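Local coordinates for pyrrolidone-carboxylate peptidase (Pyrococcus furiosus, PDB 1X10), which removes pyroglutamate (5-oxoproline) from the N-terminus of peptides, as a thiol peptidase of family C15 that assembles into a homotetramer, at residues G12-N17 / P171-D176; I29-A34 / A199-L204; G46-V51 / L139-Y144; G106-Y111 / V145-L150; T114-K119 / P159-F164. The protein carries 3 engineered substitutions. All blocks are in the same frame, centred on the assembly; numbering follows the deposited sequence.

Overall arrangement
Contacts 3, 4 and 5 form a connected group around the active site. Contact 3 holds Ser142, the engineered active-site residue, at the start of helix 141-156. The same helix carries contact 4, whose centre is about 11 Å from that of contact 3; there the side chain of Leu150 is about 8 Å from that of Glu79. Contact 5 lies on strand 161-167, and its Phe164 side chain comes within about 3 Å of those of Ser142 and His166. Contact 2 touches contact 5, with centres about 13 Å apart, but lies away from the catalytic residues. Contact 1 stands apart, yet its Asn17 side chain is about 8 Å from those of Ser142 and His166.

Contact 1 of 5, residues G12-N17 / P171-D176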
# COMPACT_ATOMS: atom_id res chain seq x y z
N GLY A 12 14.67 -3.15 16.11
CA GLY A 12 14.80 -2.93 14.68
C GLY A 12 15.36 -1.59 14.24
O GLY A 12 15.06 -1.13 13.14
N GLY A 13 16.17 -0.97 15.09
CA GLY A 13 16.75 0.32 14.72
C GLY A 13 15.95 1.52 15.18
O GLY A 13 16.45 2.65 15.17
N GLU A 14 14.70 1.30 15.58
CA GLU A 14 13.86 2.40 16.05
C GLU A 14 14.43 2.97 17.34
O GLU A 14 14.95 2.23 18.17
CB GLU A 14 12.43 1.93 16.30
CG GLU A 14 11.63 1.64 15.04
CD GLU A 14 11.57 2.83 14.10
OE1 GLU A 14 11.42 3.98 14.58
OE2 GLU A 14 11.66 2.62 12.87
N LYS A 15 14.33 4.28 17.52
CA LYS A 15 14.82 4.89 18.74
C LYS A 15 13.80 4.71 19.86
O LYS A 15 14.16 4.70 21.03
CB LYS A 15 15.11 6.38 18.52
CG LYS A 15 16.51 6.63 17.97
CD LYS A 15 16.73 5.90 16.65
CE LYS A 15 18.17 5.42 16.51
NZ LYS A 15 18.50 4.35 17.50
N ILE A 16 12.54 4.55 19.48
CA ILE A 16 11.49 4.36 20.48
C ILE A 16 10.47 3.30 20.08
O ILE A 16 10.40 2.87 18.92
CB ILE A 16 10.69 5.66 20.73
CG1 ILE A 16 9.81 5.96 19.52
CG2 ILE A 16 11.64 6.82 21.01
CD1 ILE A 16 8.83 7.10 19.74
N ASN A 17 9.70 2.88 21.07
CA ASN A 17 8.63 1.91 20.89
C ASN A 17 7.52 2.53 21.73
O ASN A 17 7.61 2.58 22.95
CB ASN A 17 9.01 0.54 21.46
CG ASN A 17 7.97 -0.51 21.13
OD1 ASN A 17 6.77 -0.24 21.18
ND2 ASN A 17 8.42 -1.72 20.80
N PRO A 171 3.27 9.29 15.02
CA PRO A 171 3.81 10.29 14.08
C PRO A 171 5.30 10.61 14.11
O PRO A 171 5.95 10.63 13.06
CB PRO A 171 2.94 11.52 14.36
CG PRO A 171 1.61 10.89 14.67
CD PRO A 171 2.00 9.77 15.61
N GLU A 172 5.86 10.88 15.29
CA GLU A 172 7.27 11.22 15.37
C GLU A 172 8.20 10.14 14.81
O GLU A 172 9.33 10.44 14.42
CB GLU A 172 7.67 11.54 16.81
CG GLU A 172 7.35 10.44 17.80
CD GLU A 172 7.57 10.88 19.23
OE1 GLU A 172 8.72 10.79 19.72
OE2 GLU A 172 6.59 11.34 19.86
N GLN A 173 7.73 8.90 14.76
CA GLN A 173 8.55 7.81 14.25
C GLN A 173 8.61 7.81 12.72
O GLN A 173 9.44 7.13 12.12
CB GLN A 173 7.99 6.46 14.72
CG GLN A 173 8.11 6.22 16.22
CD GLN A 173 7.64 4.83 16.60
OE1 GLN A 173 6.44 4.55 16.59
NE2 GLN A 173 8.58 3.95 16.94
N ILE A 174 7.71 8.57 12.09
CA ILE A 174 7.65 8.63 10.63
C ILE A 174 8.65 9.62 10.02
O ILE A 174 9.10 9.44 8.88
CB ILE A 174 6.22 9.04 10.16
CG1 ILE A 174 5.17 8.12 10.79
CG2 ILE A 174 6.14 8.99 8.64
CD1 ILE A 174 5.36 6.65 10.47
N ILE A 175 8.99 10.65 10.77
CA ILE A 175 9.90 11.68 10.29
C ILE A 175 11.12 11.21 9.49
O ILE A 175 11.28 11.62 8.33
CB ILE A 175 10.38 12.58 11.45
CG1 ILE A 175 9.18 13.11 12.24
CG2 ILE A 175 11.19 13.75 10.90
CD1 ILE A 175 8.10 13.76 11.38
N ASP A 176 11.97 10.37 10.07
CA ASP A 176 13.15 9.92 9.33
C ASP A 176 12.88 8.87 8.25
O ASP A 176 13.80 8.44 7.56
CB ASP A 176 14.23 9.41 10.30
CG ASP A 176 13.76 8.24 11.12
OD1 ASP A 176 13.27 7.25 10.54
OD2 ASP A 176 13.89 8.30 12.36
O HOH W 1 11.46 5.14 16.74
O HOH W 2 12.09 6.38 13.09
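Gln173 lays its extended side chain slantwise against Ile16, and this is the close-packed half of the contact. Its CG is 3.7 Å from Ile16 CD1, and its NE2 comes 3.5 Å from Ile16 CG1. Ile16 CG1 is held between its backbone N and carbonyl carbon (chi1 72°), while its CD1 goes on to meet Glu172 OE1 at 3.7 Å. Although Gln173 NE2 is 2.9 Å from Ile16 O, the angle is too poor for a hydrogen bond. NE2 donates instead to water 1 at 3.1 Å, and OE1 accepts from Ile170 N, which fixes the amide's rotation. The contact joins the loop between strand 2-8 and helix 18-26, which ends in the N-cap residue Asn17, to the turn entering helix 175-178. An alanine at Gln173 would probably leave Ile170 N without its acceptor, water 1 without its amide donor and a gap beside Ile16. The other half is loose and wet. Glu14 turns its carboxylate at 89° to the Gln173 amide; water 1 also accepts from Ile16 N, but its very short approach to Glu14 OE1 is doubtful. Water 2 lies between Glu14 OE1 and Asp176 OD2, while Glu14 OE2 forms a salt bridge with Lys177.

Contact 2 of 5, residues I29-A34 / A199-L204; sequences IKIGDA and AIEVAL
Ile31 and Ala34, the two ends of a type II' turn, both face helix 199-204, with Ile31 CA 7.1 Å from Glu201 CA. The turn is closed by a reciprocal pair of backbone bonds, Ile31 N to Ala34 O at 3.2 Å and Ala34 N to Ile31 O at 3.0 Å, and Gly32 supplies the positive phi that the first inner position of a type II' turn favours. Ile31 does most of the reaching. Its CG1 is anti to the carbonyl carbon (chi1 -64°) and the chain beyond is extended, which carries CD1 onto Ile200 CG2 at 3.5 Å, tighter than ordinary van der Waals contact. The same CD1 rests 3.9 Å from Glu201 CG, and Ile31 CG2 touches that methylene too; the glutamate thus offers its aliphatic part here, crossing Ile31 at about a right angle. This is a beta hairpin with a two-residue loop, joining strand 30-31 to strand 34-41 at the edge of the central sheet, packed against the helix 189-206 that runs over the sheet's face. One turn further along the helix, Leu204 straddles Ala34: its CD1 and CD2 are each 3.8 Å from Ala34 CB, and CD1 also meets Ile31 CG2 at 4.0 Å. Behind these apolar groups, Ile200 settles on Val3, Val5 and Ile65, and Leu204 on Val3 and Ile63. The carboxylate of Glu201 has a long, weak ion pair with Arg127.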
# COMPACT_ATOMS: atom_id res chain seq x y z
N ILE A 29 -2.13 2.72 37.67
CA ILE A 29 -3.43 3.38 37.61
C ILE A 29 -4.51 2.40 38.05
O ILE A 29 -4.26 1.19 38.16
CB ILE A 29 -3.78 3.88 36.19
CG1 ILE A 29 -4.17 2.71 35.29
CG2 ILE A 29 -2.59 4.63 35.60
CD1 ILE A 29 -4.75 3.15 33.96
N LYS A 30 -5.70 2.91 38.31
CA LYS A 30 -6.81 2.07 38.71
C LYS A 30 -8.06 2.43 37.94
O LYS A 30 -8.35 3.60 37.72
CB LYS A 30 -7.08 2.20 40.22
CG LYS A 30 -5.92 1.76 41.09
CD LYS A 30 -6.21 1.94 42.58
CE LYS A 30 -7.17 0.89 43.13
NZ LYS A 30 -8.52 0.96 42.51
N ILE A 31 -8.76 1.40 37.49
CA ILE A 31 -10.01 1.56 36.76
C ILE A 31 -11.01 0.93 37.72
O ILE A 31 -11.02 -0.29 37.92
CB ILE A 31 -9.97 0.79 35.43
CG1 ILE A 31 -8.89 1.38 34.53
CG2 ILE A 31 -11.34 0.85 34.75
CD1 ILE A 31 -8.71 0.66 33.21
N GLY A 32 -11.85 1.76 38.34
CA GLY A 32 -12.79 1.23 39.30
C GLY A 32 -11.90 0.81 40.46
O GLY A 32 -11.06 1.60 40.90
N ASP A 33 -12.05 -0.41 40.95
CA ASP A 33 -11.20 -0.87 42.04
C ASP A 33 -10.15 -1.87 41.54
O ASP A 33 -9.48 -2.53 42.34
CB ASP A 33 -12.03 -1.50 43.15
CG ASP A 33 -12.67 -0.46 44.05
OD1 ASP A 33 -11.94 0.43 44.54
OD2 ASP A 33 -13.90 -0.53 44.27
N ALA A 34 -10.01 -1.96 40.22
CA ALA A 34 -9.04 -2.86 39.62
C ALA A 34 -7.67 -2.21 39.59
O ALA A 34 -7.54 -1.03 39.26
CB ALA A 34 -9.48 -3.22 38.21
N ALA A 199 -9.59 -1.12 26.04
CA ALA A 199 -9.55 -2.58 26.01
C ALA A 199 -9.59 -3.14 27.43
O ALA A 199 -10.27 -4.12 27.70
CB ALA A 199 -8.28 -3.06 25.30
N ILE A 200 -8.84 -2.50 28.33
CA ILE A 200 -8.81 -2.94 29.72
C ILE A 200 -10.19 -2.80 30.35
O ILE A 200 -10.69 -3.72 31.01
CB ILE A 200 -7.79 -2.10 30.54
CG1 ILE A 200 -6.37 -2.32 30.00
CG2 ILE A 200 -7.86 -2.49 32.01
CD1 ILE A 200 -5.34 -1.39 30.60
N GLU A 201 -10.82 -1.65 30.15
CA GLU A 201 -12.15 -1.39 30.69
C GLU A 201 -13.16 -2.41 30.20
O GLU A 201 -13.94 -2.96 30.99
CB GLU A 201 -12.61 0.02 30.29
CG GLU A 201 -11.71 1.12 30.82
CD GLU A 201 -12.03 2.49 30.23
OE1 GLU A 201 -11.35 3.46 30.62
OE2 GLU A 201 -12.95 2.59 29.38
N VAL A 202 -13.14 -2.69 28.90
CA VAL A 202 -14.06 -3.65 28.31
C VAL A 202 -13.79 -5.07 28.84
O VAL A 202 -14.73 -5.82 29.12
CB VAL A 202 -13.97 -3.64 26.77
CG1 VAL A 202 -14.89 -4.71 26.18
CG2 VAL A 202 -14.35 -2.26 26.24
N ALA A 203 -12.52 -5.42 29.00
CA ALA A 203 -12.16 -6.73 29.51
C ALA A 203 -12.68 -6.87 30.94
O ALA A 203 -13.33 -7.86 31.29
CB ALA A 203 -10.65 -6.93 29.48
N LEU A 204 -12.41 -5.86 31.76
CA LEU A 204 -12.85 -5.86 33.15
C LEU A 204 -14.37 -6.01 33.26
O LEU A 204 -14.86 -6.81 34.05
CB LEU A 204 -12.41 -4.58 33.86
CG LEU A 204 -10.93 -4.46 34.20
CD1 LEU A 204 -10.61 -3.04 34.63
CD2 LEU A 204 -10.58 -5.45 35.32

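Contact 3 of 5, residues G46-V51 / L139-Y144; sequences GKAKEV and LYLSNY. Engineered in segment 139-144: Ser142 (natural residue Cys).
The first turns of helices 47-59 and 141-156 meet beside the active site, where Tyr144 reaches across to Gly46, Ala48 and Lys49. Its CG is anti to the backbone N (chi1 -180°), and the ring projects from helix 141-156 toward the beginning of the other helix. There Tyr144 OH accepts a hydrogen bond from Gly46 N, 2.8 Å long with an angle of 145° at the hydrogen. Gly46 is the N-cap residue of helix 47-59, and its backbone angles would jam a side chain against the preceding carbonyl O, so glycine suits the place. The outer part of the ring, CE2 and CZ, packs on the first turn of helix 47-59. Ala48 CB lies at the ring edge, 4.0 Å from Tyr144 CE2, and Lys49 N is at the edge as well. Lys49 CB comes 3.4 Å from Tyr144 OH, its chain crossing the tyrosine at about a right angle. Ala48 CB also touches Leu141 CD2, at 3.7 Å. Phe45 meets the Tyr144 ring edge-to-face. Two residues before Tyr144 is Ser142, engineered from the natural cysteine, with its OG hydrogen-bonded to His166 NE2. A nucleophile position in the first turn of a helix, with His166 and Glu79 as the other active-site residues, is the catalytic triad site of a C15 cysteine peptidase.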
# COMPACT_ATOMS: atom_id res chain seq x y z
N GLY A 46 13.61 -15.89 24.48
CA GLY A 46 14.16 -16.50 25.67
C GLY A 46 14.04 -15.56 26.86
O GLY A 46 13.25 -15.80 27.77
N LYS A 47 14.81 -14.48 26.83
CA LYS A 47 14.79 -13.50 27.90
C LYS A 47 13.37 -12.96 28.11
O LYS A 47 12.92 -12.81 29.24
CB LYS A 47 15.74 -12.35 27.57
CG LYS A 47 15.95 -11.37 28.71
CD LYS A 47 17.13 -10.44 28.41
CE LYS A 47 18.42 -11.24 28.22
NZ LYS A 47 19.61 -10.37 27.93
N ALA A 48 12.67 -12.69 27.01
CA ALA A 48 11.31 -12.19 27.08
C ALA A 48 10.41 -13.19 27.80
O ALA A 48 9.53 -12.82 28.57
CB ALA A 48 10.77 -11.91 25.68
N LYS A 49 10.64 -14.48 27.54
CA LYS A 49 9.85 -15.52 28.19
C LYS A 49 10.11 -15.52 29.69
O LYS A 49 9.18 -15.62 30.49
CB LYS A 49 10.19 -16.89 27.61
CG LYS A 49 9.31 -18.01 28.17
CD LYS A 49 9.53 -19.32 27.43
CE LYS A 49 10.78 -20.04 27.91
NZ LYS A 49 10.60 -20.57 29.29
N GLU A 50 11.38 -15.40 30.07
CA GLU A 50 11.77 -15.39 31.48
C GLU A 50 11.05 -14.26 32.20
O GLU A 50 10.41 -14.47 33.24
CB GLU A 50 13.27 -15.17 31.63
CG GLU A 50 14.14 -16.28 31.07
CD GLU A 50 15.62 -15.99 31.24
OE1 GLU A 50 16.04 -15.72 32.39
OE2 GLU A 50 16.36 -16.01 30.23
N VAL A 51 11.18 -13.05 31.67
CA VAL A 51 10.56 -11.88 32.26
C VAL A 51 9.04 -12.04 32.31
O VAL A 51 8.42 -11.76 33.34
CB VAL A 51 10.90 -10.60 31.45
CG1 VAL A 51 10.23 -9.39 32.07
CG2 VAL A 51 12.41 -10.41 31.41
N LEU A 139 5.22 -13.73 13.56
CA LEU A 139 5.88 -14.88 14.19
C LEU A 139 7.19 -14.40 14.83
O LEU A 139 8.18 -15.14 14.89
CB LEU A 139 6.17 -15.97 13.14
CG LEU A 139 4.94 -16.60 12.50
CD1 LEU A 139 5.34 -17.64 11.45
CD2 LEU A 139 4.12 -17.25 13.58
N TYR A 140 7.15 -13.17 15.32
CA TYR A 140 8.29 -12.53 15.97
C TYR A 140 8.01 -12.47 17.47
O TYR A 140 7.37 -13.37 18.01
CB TYR A 140 8.48 -11.13 15.36
CG TYR A 140 9.77 -10.41 15.72
CD1 TYR A 140 11.02 -11.01 15.54
CD2 TYR A 140 9.74 -9.08 16.16
CE1 TYR A 140 12.20 -10.31 15.80
CE2 TYR A 140 10.92 -8.37 16.42
CZ TYR A 140 12.14 -9.00 16.24
OH TYR A 140 13.30 -8.30 16.49
N LEU A 141 8.46 -11.43 18.16
CA LEU A 141 8.24 -11.38 19.61
C LEU A 141 6.82 -11.11 20.10
O LEU A 141 6.45 -11.58 21.17
CB LEU A 141 9.22 -10.40 20.25
CG LEU A 141 10.49 -11.22 20.54
CD1 LEU A 141 11.73 -10.45 20.21
CD2 LEU A 141 10.47 -11.68 21.99
N SER A 142 6.03 -10.37 19.34
CA SER A 142 4.65 -10.11 19.77
C SER A 142 3.89 -11.42 19.87
O SER A 142 3.25 -11.69 20.89
CB SER A 142 3.95 -9.17 18.79
OG SER A 142 4.53 -7.87 18.84
N ASN A 143 3.96 -12.24 18.82
CA ASN A 143 3.27 -13.53 18.80
C ASN A 143 3.83 -14.45 19.88
O ASN A 143 3.10 -15.22 20.51
CB ASN A 143 3.44 -14.19 17.43
CG ASN A 143 2.84 -15.57 17.38
OD1 ASN A 143 1.62 -15.74 17.32
ND2 ASN A 143 3.70 -16.59 17.42
N TYR A 144 5.14 -14.37 20.08
CA TYR A 144 5.86 -15.17 21.07
C TYR A 144 5.26 -14.94 22.46
O TYR A 144 4.87 -15.89 23.14
CB TYR A 144 7.34 -14.75 21.04
CG TYR A 144 8.28 -15.46 21.99
CD1 TYR A 144 8.68 -16.79 21.76
CD2 TYR A 144 8.85 -14.78 23.06
CE1 TYR A 144 9.64 -17.40 22.58
CE2 TYR A 144 9.80 -15.38 23.87
CZ TYR A 144 10.19 -16.68 23.63
OH TYR A 144 11.17 -17.24 24.42

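Contact 4 of 5, residues G106-Y111 / V145-L150; sequences GAPTAY and VMYLSL
The Tyr111 ring lies between Leu150 and Pro108: Leu150 O stands 4.3 Å above the centre of one face, and Pro108 CB is over the opposite face, displaced toward the rim. The Tyr147 ring is met at its edge by Ala107 CB, Pro108 O and Ala110 CA. The two tyrosines approach obliquely, centroids 5.1 Å apart and planes at 50°, with Tyr111 CD1 3.4 Å from Tyr147 CE1. Tyr147 CG is anti to the backbone N (chi1 -175°), directing the side chain off the helix; its OH donates to Pro108 O at 2.6 Å, approaching a lone pair within the plane of the carbonyl, with a C=O...donor angle of 139°. Nearer the helix, Tyr111 CB and Leu150 CB meet at 3.7 Å as the two side chains run antiparallel alongside one another. Tyr111 OH is hydrogen-bonded to His151 ND1, so this side chain touches helix 141-156 at CB and is bonded to it at OH. A phenylalanine in place of Tyr147 would probably leave Pro108 O with its weak bond from Asn84 ND2 and the loop less firmly held. Tyr147's buried hydroxyl thus ties the Pro108 carbonyl to the helix among apolar contacts, both rings packed beside that bond.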
# COMPACT_ATOMS: atom_id res chain seq x y z
N GLY A 106 5.27 -29.65 21.58
CA GLY A 106 4.17 -30.48 22.06
C GLY A 106 2.90 -29.75 22.42
O GLY A 106 1.84 -30.37 22.53
N ALA A 107 2.98 -28.43 22.60
CA ALA A 107 1.79 -27.65 22.95
C ALA A 107 0.91 -27.41 21.72
O ALA A 107 1.34 -27.62 20.60
CB ALA A 107 2.21 -26.31 23.57
N PRO A 108 -0.35 -26.97 21.93
CA PRO A 108 -1.26 -26.72 20.82
C PRO A 108 -0.69 -25.82 19.74
O PRO A 108 0.07 -24.89 20.02
CB PRO A 108 -2.48 -26.10 21.50
CG PRO A 108 -2.47 -26.77 22.85
CD PRO A 108 -1.01 -26.71 23.22
N THR A 109 -1.06 -26.10 18.50
CA THR A 109 -0.60 -25.32 17.37
C THR A 109 -0.98 -23.85 17.53
O THR A 109 -0.26 -22.96 17.06
CB THR A 109 -1.19 -25.87 16.06
OG1 THR A 109 -0.66 -27.18 15.84
CG2 THR A 109 -0.86 -24.98 14.87
N ALA A 110 -2.09 -23.58 18.20
CA ALA A 110 -2.52 -22.20 18.39
C ALA A 110 -3.53 -22.04 19.52
O ALA A 110 -4.14 -23.01 19.97
CB ALA A 110 -3.12 -21.65 17.10
N TYR A 111 -3.67 -20.80 19.99
CA TYR A 111 -4.63 -20.44 21.03
C TYR A 111 -5.37 -19.19 20.57
O TYR A 111 -4.75 -18.24 20.07
CB TYR A 111 -3.93 -20.08 22.35
CG TYR A 111 -3.39 -21.24 23.16
CD1 TYR A 111 -2.02 -21.47 23.23
CD2 TYR A 111 -4.24 -22.07 23.88
CE1 TYR A 111 -1.50 -22.50 24.01
CE2 TYR A 111 -3.74 -23.10 24.67
CZ TYR A 111 -2.36 -23.31 24.72
OH TYR A 111 -1.85 -24.31 25.50
N VAL A 145 5.15 -13.68 22.87
CA VAL A 145 4.59 -13.37 24.18
C VAL A 145 3.08 -13.67 24.22
O VAL A 145 2.57 -14.16 25.23
CB VAL A 145 4.83 -11.90 24.56
CG1 VAL A 145 6.32 -11.66 24.76
CG2 VAL A 145 4.29 -10.98 23.49
N MET A 146 2.38 -13.39 23.13
CA MET A 146 0.95 -13.66 23.08
C MET A 146 0.68 -15.14 23.33
O MET A 146 -0.21 -15.51 24.10
CB MET A 146 0.36 -13.25 21.73
CG MET A 146 -1.16 -13.42 21.65
SD MET A 146 -1.82 -13.11 19.99
CE MET A 146 -3.57 -13.46 20.28
N TYR A 147 1.46 -16.00 22.67
CA TYR A 147 1.29 -17.44 22.81
C TYR A 147 1.62 -17.92 24.22
O TYR A 147 0.86 -18.69 24.81
CB TYR A 147 2.17 -18.18 21.79
CG TYR A 147 1.96 -19.68 21.81
CD1 TYR A 147 0.96 -20.27 21.03
CD2 TYR A 147 2.69 -20.50 22.67
CE1 TYR A 147 0.68 -21.63 21.11
CE2 TYR A 147 2.42 -21.86 22.77
CZ TYR A 147 1.41 -22.42 21.99
OH TYR A 147 1.11 -23.76 22.12
N LEU A 148 2.76 -17.49 24.74
CA LEU A 148 3.19 -17.89 26.08
C LEU A 148 2.17 -17.46 27.14
O LEU A 148 1.91 -18.20 28.09
CB LEU A 148 4.57 -17.30 26.40
CG LEU A 148 5.73 -17.94 25.63
CD1 LEU A 148 7.00 -17.08 25.75
CD2 LEU A 148 5.97 -19.34 26.19
N SER A 149 1.59 -16.28 26.96
CA SER A 149 0.61 -15.80 27.93
C SER A 149 -0.64 -16.69 27.89
O SER A 149 -1.15 -17.12 28.94
CB SER A 149 0.24 -14.35 27.63
OG SER A 149 -0.59 -13.81 28.65
N LEU A 150 -1.12 -16.98 26.69
CA LEU A 150 -2.30 -17.82 26.54
C LEU A 150 -2.04 -19.25 27.00
O LEU A 150 -2.93 -19.90 27.55
CB LEU A 150 -2.79 -17.80 25.09
CG LEU A 150 -3.50 -16.50 24.70
CD1 LEU A 150 -3.62 -16.39 23.19
CD2 LEU A 150 -4.87 -16.47 25.37

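Contact 5 of 5, residues T114-K119 / P159-F164; sequences TLPIKK and PKMSGF
Thr114 docks on Ser162 through two hydrogen bonds. Its backbone N donates to Ser162 O at 2.9 Å, nearly along the C=O axis, and Ser162 N donates back to Thr114 OG1 at 2.8 Å with an angle of 150°. OG1 can stand in for a backbone acceptor because it sits between its backbone N and carbonyl carbon (chi1 46°). Next to this pair Leu115 presses onto the strand, its CD1 a tight 3.3 Å from Gly163 CA; any side chain at Gly163 would collide with that methyl. Met161 bends at chi3 (134°), placing CE 3.6 Å from Thr114 O and 3.7 Å from Pro116 CD, and crosses the proline at about a right angle. Pro116 is the centre of an inverse gamma turn and the N-cap residue of helix 117-126. Farther out, Ser113 OG gives Ser162 O another hydrogen bond, Ser162 OG is bonded to Ser149 OG on helix 141-156, and Met161 and Pro116 both rest on Glu206 of helix 189-206. The backbone of Met161 and Gly163 pairs with strand 63-69. The link from strand 110-112 to helix 117-126 is thus fastened to strand 161-167, which carries the active-site His166, in the central sheet of an alpha/beta/alpha sandwich.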
# COMPACT_ATOMS: atom_id res chain seq x y z
N THR A 114 -8.42 -14.71 24.54
CA THR A 114 -9.58 -14.84 25.39
C THR A 114 -10.12 -13.48 25.82
O THR A 114 -10.94 -13.37 26.73
CB THR A 114 -9.28 -15.73 26.63
OG1 THR A 114 -8.04 -15.33 27.22
CG2 THR A 114 -9.20 -17.19 26.23
N LEU A 115 -9.63 -12.43 25.18
CA LEU A 115 -10.12 -11.09 25.45
C LEU A 115 -11.40 -11.00 24.63
O LEU A 115 -11.55 -11.70 23.63
CB LEU A 115 -9.14 -10.02 24.96
CG LEU A 115 -7.77 -9.90 25.64
CD1 LEU A 115 -6.97 -8.81 24.94
CD2 LEU A 115 -7.95 -9.56 27.11
N PRO A 116 -12.36 -10.16 25.05
CA PRO A 116 -13.60 -10.03 24.28
C PRO A 116 -13.27 -9.11 23.11
O PRO A 116 -13.67 -7.94 23.08
CB PRO A 116 -14.56 -9.41 25.30
CG PRO A 116 -13.63 -8.51 26.10
CD PRO A 116 -12.41 -9.38 26.30
N ILE A 117 -12.53 -9.64 22.14
CA ILE A 117 -12.08 -8.85 21.00
C ILE A 117 -13.14 -8.11 20.19
O ILE A 117 -12.91 -6.97 19.80
CB ILE A 117 -11.19 -9.70 20.04
CG1 ILE A 117 -12.01 -10.79 19.35
CG2 ILE A 117 -10.05 -10.33 20.84
CD1 ILE A 117 -11.18 -11.60 18.35
N LYS A 118 -14.28 -8.74 19.93
CA LYS A 118 -15.33 -8.05 19.17
C LYS A 118 -15.92 -6.88 19.96
O LYS A 118 -16.20 -5.83 19.39
CB LYS A 118 -16.43 -9.04 18.75
CG LYS A 118 -16.01 -10.00 17.62
CD LYS A 118 -15.55 -9.23 16.38
CE LYS A 118 -15.08 -10.15 15.25
NZ LYS A 118 -16.18 -10.93 14.62
N LYS A 119 -16.13 -7.06 21.26
CA LYS A 119 -16.67 -5.99 22.08
C LYS A 119 -15.67 -4.84 22.19
O LYS A 119 -16.05 -3.67 22.20
CB LYS A 119 -17.02 -6.50 23.48
CG LYS A 119 -18.23 -7.43 23.51
CD LYS A 119 -18.60 -7.80 24.93
CE LYS A 119 -19.87 -8.62 24.98
NZ LYS A 119 -20.22 -9.02 26.37
N PRO A 159 -3.63 -15.92 33.62
CA PRO A 159 -4.79 -15.02 33.74
C PRO A 159 -6.04 -15.63 33.12
O PRO A 159 -5.95 -16.49 32.25
CB PRO A 159 -4.33 -13.77 33.00
CG PRO A 159 -3.45 -14.33 31.92
CD PRO A 159 -2.64 -15.35 32.69
N LYS A 160 -7.21 -15.18 33.57
CA LYS A 160 -8.47 -15.68 33.04
C LYS A 160 -8.63 -15.24 31.59
O LYS A 160 -9.17 -15.96 30.76
CB LYS A 160 -9.65 -15.15 33.86
CG LYS A 160 -9.57 -15.44 35.35
CD LYS A 160 -10.69 -14.71 36.09
CE LYS A 160 -10.52 -14.82 37.60
NZ LYS A 160 -11.56 -14.04 38.33
N MET A 161 -8.17 -14.02 31.30
CA MET A 161 -8.24 -13.47 29.95
C MET A 161 -6.86 -13.00 29.53
O MET A 161 -6.13 -12.38 30.32
CB MET A 161 -9.18 -12.27 29.89
CG MET A 161 -10.63 -12.55 30.24
SD MET A 161 -11.61 -11.04 30.02
CE MET A 161 -13.01 -11.71 29.11
N SER A 162 -6.50 -13.27 28.28
CA SER A 162 -5.20 -12.87 27.75
C SER A 162 -5.34 -12.56 26.26
O SER A 162 -6.07 -13.25 25.53
CB SER A 162 -4.18 -13.99 27.96
OG SER A 162 -2.91 -13.63 27.42
N GLY A 163 -4.64 -11.53 25.82
CA GLY A 163 -4.71 -11.16 24.43
C GLY A 163 -3.62 -10.19 24.05
O GLY A 163 -2.84 -9.76 24.91
N PHE A 164 -3.58 -9.83 22.77
CA PHE A 164 -2.57 -8.92 22.26
C PHE A 164 -3.16 -7.81 21.40
O PHE A 164 -4.08 -8.03 20.61
CB PHE A 164 -1.54 -9.71 21.45
CG PHE A 164 -0.24 -9.00 21.29
CD1 PHE A 164 -0.14 -7.92 20.42
CD2 PHE A 164 0.85 -9.34 22.06
CE1 PHE A 164 1.05 -7.19 20.33
CE2 PHE A 164 2.04 -8.62 21.98
CZ PHE A 164 2.14 -7.55 21.12